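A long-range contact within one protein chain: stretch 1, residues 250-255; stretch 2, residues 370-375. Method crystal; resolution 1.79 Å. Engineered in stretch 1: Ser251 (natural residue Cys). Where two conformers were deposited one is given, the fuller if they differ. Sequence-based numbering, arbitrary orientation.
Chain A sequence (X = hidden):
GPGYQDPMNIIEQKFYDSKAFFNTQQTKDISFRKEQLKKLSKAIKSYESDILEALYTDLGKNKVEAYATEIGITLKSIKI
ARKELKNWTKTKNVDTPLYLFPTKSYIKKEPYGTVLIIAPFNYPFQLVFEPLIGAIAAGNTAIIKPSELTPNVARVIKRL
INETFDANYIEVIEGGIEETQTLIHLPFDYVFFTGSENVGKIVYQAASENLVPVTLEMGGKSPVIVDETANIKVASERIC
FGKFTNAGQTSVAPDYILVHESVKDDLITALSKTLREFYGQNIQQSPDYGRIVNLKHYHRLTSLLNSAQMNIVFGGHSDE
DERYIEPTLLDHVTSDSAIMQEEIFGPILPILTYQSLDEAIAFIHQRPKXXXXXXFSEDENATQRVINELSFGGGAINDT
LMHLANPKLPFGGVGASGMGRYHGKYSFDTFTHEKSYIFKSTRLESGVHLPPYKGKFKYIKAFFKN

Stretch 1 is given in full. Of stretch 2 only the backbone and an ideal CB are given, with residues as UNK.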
# COMPACT_ATOMS: atom_id res chain seq x y z
N THR A 250 7.76 -1.86 -23.78
CA THR A 250 8.16 -1.93 -22.38
C THR A 250 7.69 -0.68 -21.67
O THR A 250 7.83 0.43 -22.19
CB THR A 250 9.68 -2.08 -22.25
OG1 THR A 250 10.14 -3.15 -23.08
CG2 THR A 250 10.07 -2.36 -20.81
N SER A 251 7.13 -0.86 -20.47
CA SER A 251 6.61 0.28 -19.73
C SER A 251 7.72 1.19 -19.22
O SER A 251 7.48 2.38 -18.98
CB SER A 251 5.74 -0.20 -18.57
OG SER A 251 6.49 -0.97 -17.65
N VAL A 252 8.93 0.67 -19.06
CA VAL A 252 10.07 1.47 -18.62
C VAL A 252 11.05 1.71 -19.77
O VAL A 252 12.19 2.12 -19.54
CB VAL A 252 10.77 0.85 -17.40
CG1 VAL A 252 9.78 0.69 -16.25
CG2 VAL A 252 11.36 -0.49 -17.77
N ALA A 253 10.63 1.45 -21.00
CA ALA A 253 11.45 1.80 -22.15
C ALA A 253 11.57 3.31 -22.27
O ALA A 253 10.61 4.04 -21.98
CB ALA A 253 10.87 1.22 -23.43
N PRO A 254 12.73 3.82 -22.67
CA PRO A 254 12.83 5.23 -23.03
C PRO A 254 11.73 5.61 -24.02
O PRO A 254 11.68 5.10 -25.14
CB PRO A 254 14.21 5.33 -23.67
CG PRO A 254 15.00 4.30 -22.94
CD PRO A 254 14.04 3.14 -22.75
N ASP A 255 10.81 6.47 -23.57
CA ASP A 255 9.78 6.91 -24.50
C ASP A 255 10.30 8.01 -25.41
O ASP A 255 10.19 7.91 -26.64
CB ASP A 255 8.54 7.38 -23.74
CG ASP A 255 7.38 7.70 -24.67
OD1 ASP A 255 7.35 8.83 -25.22
OD2 ASP A 255 6.52 6.82 -24.87
N UNK A 370 6.00 9.71 -14.63
CA UNK A 370 6.21 8.51 -15.43
C UNK A 370 6.69 7.34 -14.58
O UNK A 370 7.21 7.50 -13.48
CB UNK A 370 7.22 8.79 -16.55
N UNK A 371 6.51 6.14 -15.14
CA UNK A 371 6.94 4.93 -14.45
C UNK A 371 8.45 4.91 -14.27
O UNK A 371 8.96 4.43 -13.25
CB UNK A 371 6.49 3.69 -15.22
N UNK A 372 9.19 5.41 -15.25
CA UNK A 372 10.63 5.47 -15.13
C UNK A 372 11.15 6.80 -15.66
O UNK A 372 10.48 7.49 -16.43
CB UNK A 372 11.28 4.30 -15.87
N UNK A 373 12.35 7.15 -15.21
CA UNK A 373 13.08 8.31 -15.72
C UNK A 373 14.56 7.96 -15.76
O UNK A 373 15.06 7.28 -14.86
CB UNK A 373 12.83 9.55 -14.86
N UNK A 374 15.24 8.44 -16.79
CA UNK A 374 16.67 8.20 -16.95
C UNK A 374 17.39 9.51 -17.18
O UNK A 374 16.88 10.40 -17.88
CB UNK A 374 16.94 7.23 -18.11
N UNK A 375 18.57 9.64 -16.58
CA UNK A 375 19.43 10.80 -16.77
C UNK A 375 20.82 10.32 -17.13
O UNK A 375 21.39 9.49 -16.42
CB UNK A 375 19.46 11.68 -15.52

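At position 370 the CA-to-CB bond runs sideways, and no atom of stretch 1 lies within 5.5 Å of the ideal CB. Phi of -83° and psi of 160° are open to most residues, proline included, so stretch 1 scarcely restricts the choice. The deposited residue is Pro370, which makes no contact across the stretches.

At position 371 CB points toward stretch 1, with the ideal CB 4.1 Å from Ser251 O and 4.6 Å from Val252 CG1. Beyond it lie a valine methyl and the hydroxyl of Ser251, an engineered residue in place of cysteine. A medium-sized apolar side chain such as leucine, isoleucine or methionine would cover the methyl, although a small polar group could also approach the hydroxyl. Leu371 is found here, with chi1 t and chi2 p. Its CG packs 3.8 Å from Val252 CG1, and its CD2 comes within 3.3 Å of Ser251 OG, a close contact between a methyl and a hydroxyl.

At position 372 the backbone becomes extended and CB again points toward stretch 1, only 3.8 Å from Val252 CB. The two backbones are near here, with 5.3 Å between CA of 372 and CA of Val252, so a small residue suits best: alanine would fit, while serine could also reach for Val252 O. Ser372, in the p rotamer, places OG 3.6 Å from Val252 CB and 3.4 Å from Val252 O. The latter is a weak hydrogen bond, and where its proton goes is left open, because another acceptor is within reach.

The CB of position 373 points away from stretch 1, as expected in an extended segment where successive side chains alternate. Stretch 1 sets no preference, and Leu373 does not touch it.

Position 374 turns back toward stretch 1, but nothing lies within 5.5 Å of its ideal CB. A short side chain would therefore leave a gap; a long one could pass the Pro254 ring and reach the carbonyl of Val252. An aromatic residue or a long aliphatic one could fill the space, and one with a terminal donor would also serve the acceptor. Tyr374 does both. With chi1 m, it extends its ring so that OH donates a very short hydrogen bond of 2.5 Å to Val252 O, which lies at the ring edge, near its plane. CE2 makes an apolar contact with Pro254 CD at 4.3 Å.

Position 375 is out of reach, and extended angles admit many residues; Leu375 continues the strand without contacting stretch 1.

Stretch 2 (370-375) PLSLYL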
# COMPACT_ATOMS: atom_id res chain seq x y z
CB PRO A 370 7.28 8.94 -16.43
CG PRO A 370 8.07 9.96 -15.69
CD PRO A 370 7.12 10.66 -14.74
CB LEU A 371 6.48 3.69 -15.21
CG LEU A 371 6.83 2.32 -14.60
CD1 LEU A 371 6.57 2.30 -13.11
CD2 LEU A 371 6.03 1.24 -15.29
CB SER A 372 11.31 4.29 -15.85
OG SER A 372 11.18 4.40 -17.25
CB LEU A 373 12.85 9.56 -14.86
CG LEU A 373 13.57 10.84 -15.29
CD1 LEU A 373 12.70 12.07 -15.04
CD2 LEU A 373 14.91 10.99 -14.58
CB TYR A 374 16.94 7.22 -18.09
CG TYR A 374 16.10 5.96 -18.00
CD1 TYR A 374 16.39 4.98 -17.06
CD2 TYR A 374 15.00 5.77 -18.83
CE1 TYR A 374 15.63 3.84 -16.95
CE2 TYR A 374 14.23 4.62 -18.73
CZ TYR A 374 14.55 3.66 -17.80
OH TYR A 374 13.78 2.52 -17.71
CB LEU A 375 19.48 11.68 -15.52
CG LEU A 375 20.58 12.74 -15.54
CD1 LEU A 375 20.31 13.79 -16.61
CD2 LEU A 375 20.74 13.38 -14.18
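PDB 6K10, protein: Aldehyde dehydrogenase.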